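Local coordinates for plasmodesmata-located protein 5 (PDB 6GRE) that modulates cell-to-cell trafficking in plants, restricting plasmodesmal permeability through callose deposition during salicylic acid-triggered immune responses, at residues N29-S34 and V58-I63. Numbering follows the deposited sequence.
Sequences NSLLSS and VTVYGI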
loop_
_atom_site.group_PDB
_atom_site.type_symbol
_atom_site.label_atom_id
_atom_site.label_comp_id
_atom_site.label_asym_id
_atom_site.label_seq_id
_atom_site.Cartn_x
_atom_site.Cartn_y
_atom_site.Cartn_z
ATOM N N ASN A 29 -17.516 9.584 -0.512
ATOM C CA ASN A 29 -17.809 9.177 -1.873
ATOM C C ASN A 29 -17.203 10.165 -2.856
ATOM O O ASN A 29 -16.667 9.762 -3.900
ATOM C CB ASN A 29 -19.300 8.943 -2.106
ATOM C CG ASN A 29 -19.792 7.718 -1.376
ATOM O OD1 ASN A 29 -19.050 6.752 -1.220
ATOM N ND2 ASN A 29 -21.035 7.727 -0.908
ATOM N N SER A 30 -17.241 11.460 -2.521
ATOM C CA SER A 30 -16.606 12.471 -3.361
ATOM C C SER A 30 -15.092 12.258 -3.389
ATOM O O SER A 30 -14.485 12.389 -4.437
ATOM C CB SER A 30 -16.923 13.884 -2.923
ATOM O OG SER A 30 -18.307 14.042 -2.692
ATOM N N LEU A 31 -14.502 11.966 -2.218
ATOM C CA LEU A 31 -13.042 11.730 -2.113
ATOM C C LEU A 31 -12.642 10.593 -3.061
ATOM O O LEU A 31 -11.679 10.714 -3.837
ATOM C CB LEU A 31 -12.679 11.371 -0.673
ATOM C CG LEU A 31 -11.247 10.842 -0.493
ATOM C CD1 LEU A 31 -10.271 11.989 -0.603
ATOM C CD2 LEU A 31 -11.078 10.131 0.837
ATOM N N LEU A 32 -13.373 9.484 -2.978
ATOM C CA LEU A 32 -13.034 8.271 -3.745
ATOM C C LEU A 32 -13.125 8.519 -5.252
ATOM O O LEU A 32 -12.253 8.072 -5.990
ATOM C CB LEU A 32 -13.939 7.121 -3.314
ATOM C CG LEU A 32 -13.765 6.667 -1.871
ATOM C CD1 LEU A 32 -14.791 5.620 -1.504
ATOM C CD2 LEU A 32 -12.348 6.159 -1.623
ATOM N N SER A 33 -14.138 9.269 -5.705
ATOM C CA SER A 33 -14.274 9.621 -7.118
ATOM C C SER A 33 -13.085 10.480 -7.561
ATOM O O SER A 33 -12.589 10.366 -8.699
ATOM C CB SER A 33 -15.584 10.330 -7.366
ATOM O OG SER A 33 -16.673 9.436 -7.183
ATOM N N SER A 34 -12.624 11.343 -6.661
ATOM C CA SER A 34 -11.476 12.209 -6.918
ATOM C C SER A 34 -10.193 11.390 -7.122
ATOM O O SER A 34 -9.341 11.799 -7.913
ATOM C CB SER A 34 -11.288 13.190 -5.823
ATOM O OG SER A 34 -12.380 14.092 -5.832
ATOM N N VAL A 58 -17.245 15.660 9.624
ATOM C CA VAL A 58 -17.587 15.308 8.232
ATOM C C VAL A 58 -16.351 15.287 7.321
ATOM O O VAL A 58 -16.437 14.869 6.169
ATOM C CB VAL A 58 -18.630 16.291 7.658
ATOM C CG1 VAL A 58 -19.938 16.274 8.445
ATOM C CG2 VAL A 58 -18.068 17.682 7.540
ATOM N N THR A 59 -15.227 15.812 7.800
ATOM C CA THR A 59 -14.036 15.950 6.963
ATOM C C THR A 59 -13.369 14.577 6.791
ATOM O O THR A 59 -13.162 13.870 7.763
ATOM C CB THR A 59 -13.056 16.962 7.568
ATOM O OG1 THR A 59 -13.689 18.249 7.526
ATOM C CG2 THR A 59 -11.754 17.060 6.806
ATOM N N VAL A 60 -13.026 14.272 5.543
ATOM C CA VAL A 60 -12.373 12.997 5.155
ATOM C C VAL A 60 -10.999 13.313 4.579
ATOM O O VAL A 60 -10.834 14.222 3.832
ATOM C CB VAL A 60 -13.152 12.190 4.099
ATOM C CG1 VAL A 60 -12.697 10.720 4.131
ATOM C CG2 VAL A 60 -14.657 12.330 4.219
ATOM N N TYR A 61 -10.030 12.459 4.915
ATOM C CA TYR A 61 -8.662 12.556 4.463
ATOM C C TYR A 61 -8.318 11.243 3.766
ATOM O O TYR A 61 -8.616 10.184 4.282
ATOM C CB TYR A 61 -7.710 12.756 5.643
ATOM C CG TYR A 61 -8.022 13.964 6.497
ATOM C CD1 TYR A 61 -8.972 13.886 7.501
ATOM C CD2 TYR A 61 -7.365 15.165 6.305
ATOM C CE1 TYR A 61 -9.271 14.984 8.292
ATOM C CE2 TYR A 61 -7.650 16.275 7.090
ATOM C CZ TYR A 61 -8.608 16.177 8.086
ATOM O OH TYR A 61 -8.903 17.279 8.849
ATOM N N GLY A 62 -7.639 11.347 2.631
ATOM C CA GLY A 62 -7.293 10.110 1.958
ATOM C C GLY A 62 -6.122 10.247 1.026
ATOM O O GLY A 62 -5.693 11.345 0.635
ATOM N N ILE A 63 -5.621 9.067 0.640
ATOM C CA ILE A 63 -4.636 8.953 -0.413
ATOM C C ILE A 63 -5.004 7.786 -1.328
ATOM O O ILE A 63 -5.711 6.850 -0.917
ATOM C CB ILE A 63 -3.212 8.735 0.152
ATOM C CG1 ILE A 63 -3.078 7.365 0.833
ATOM C CG2 ILE A 63 -2.802 9.863 1.080
ATOM C CD1 ILE A 63 -1.654 6.944 1.147
#
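Leu-31 lays its CD2 methyl over the backbone of Gly-62 and against CG1 of Val-60, and this methyl makes the closest approach to each residue touched across the contact. It lies 3.7 Å from Val-60 CG1 and 3.9 Å from Gly-62 CA, and Tyr-61 C lies 4.2 Å from Leu-31 CD2. Leu-31 CD1 trails beside Gly-62 N at 4.2 Å. With CG anti to the backbone N (chi1 169°), Leu-31 extends toward the strand and meets the Val-60 side chain at an oblique angle. In the conformer described, Val-60 offers the branch anti to its backbone N (chi1 -160°); the residue also packs on Tyr-24 and Leu-28. Because Gly-62 has no side chain, the methyl can settle directly on its CA. The axes of 29-34 and 60-63 come within 9.0 Å and run 21° from parallel; these segments belong to helix 23-38 and to strand 60-66 of the antiparallel sheet in the first Gnk2-homologous domain. Leu-31 also touches Phe-47 and Tyr-107 on the flanking strands. On the helix, Ser-34 OG donates to Ser-30 O at 3.0 Å, so Ser-30 O takes two donors, Ser-34 N and Ser-34 OG, from opposite faces of its plane. With 134 Å² buried and no hydrogen bond across it, the contact supplies hydrophobic packing and no directional bond.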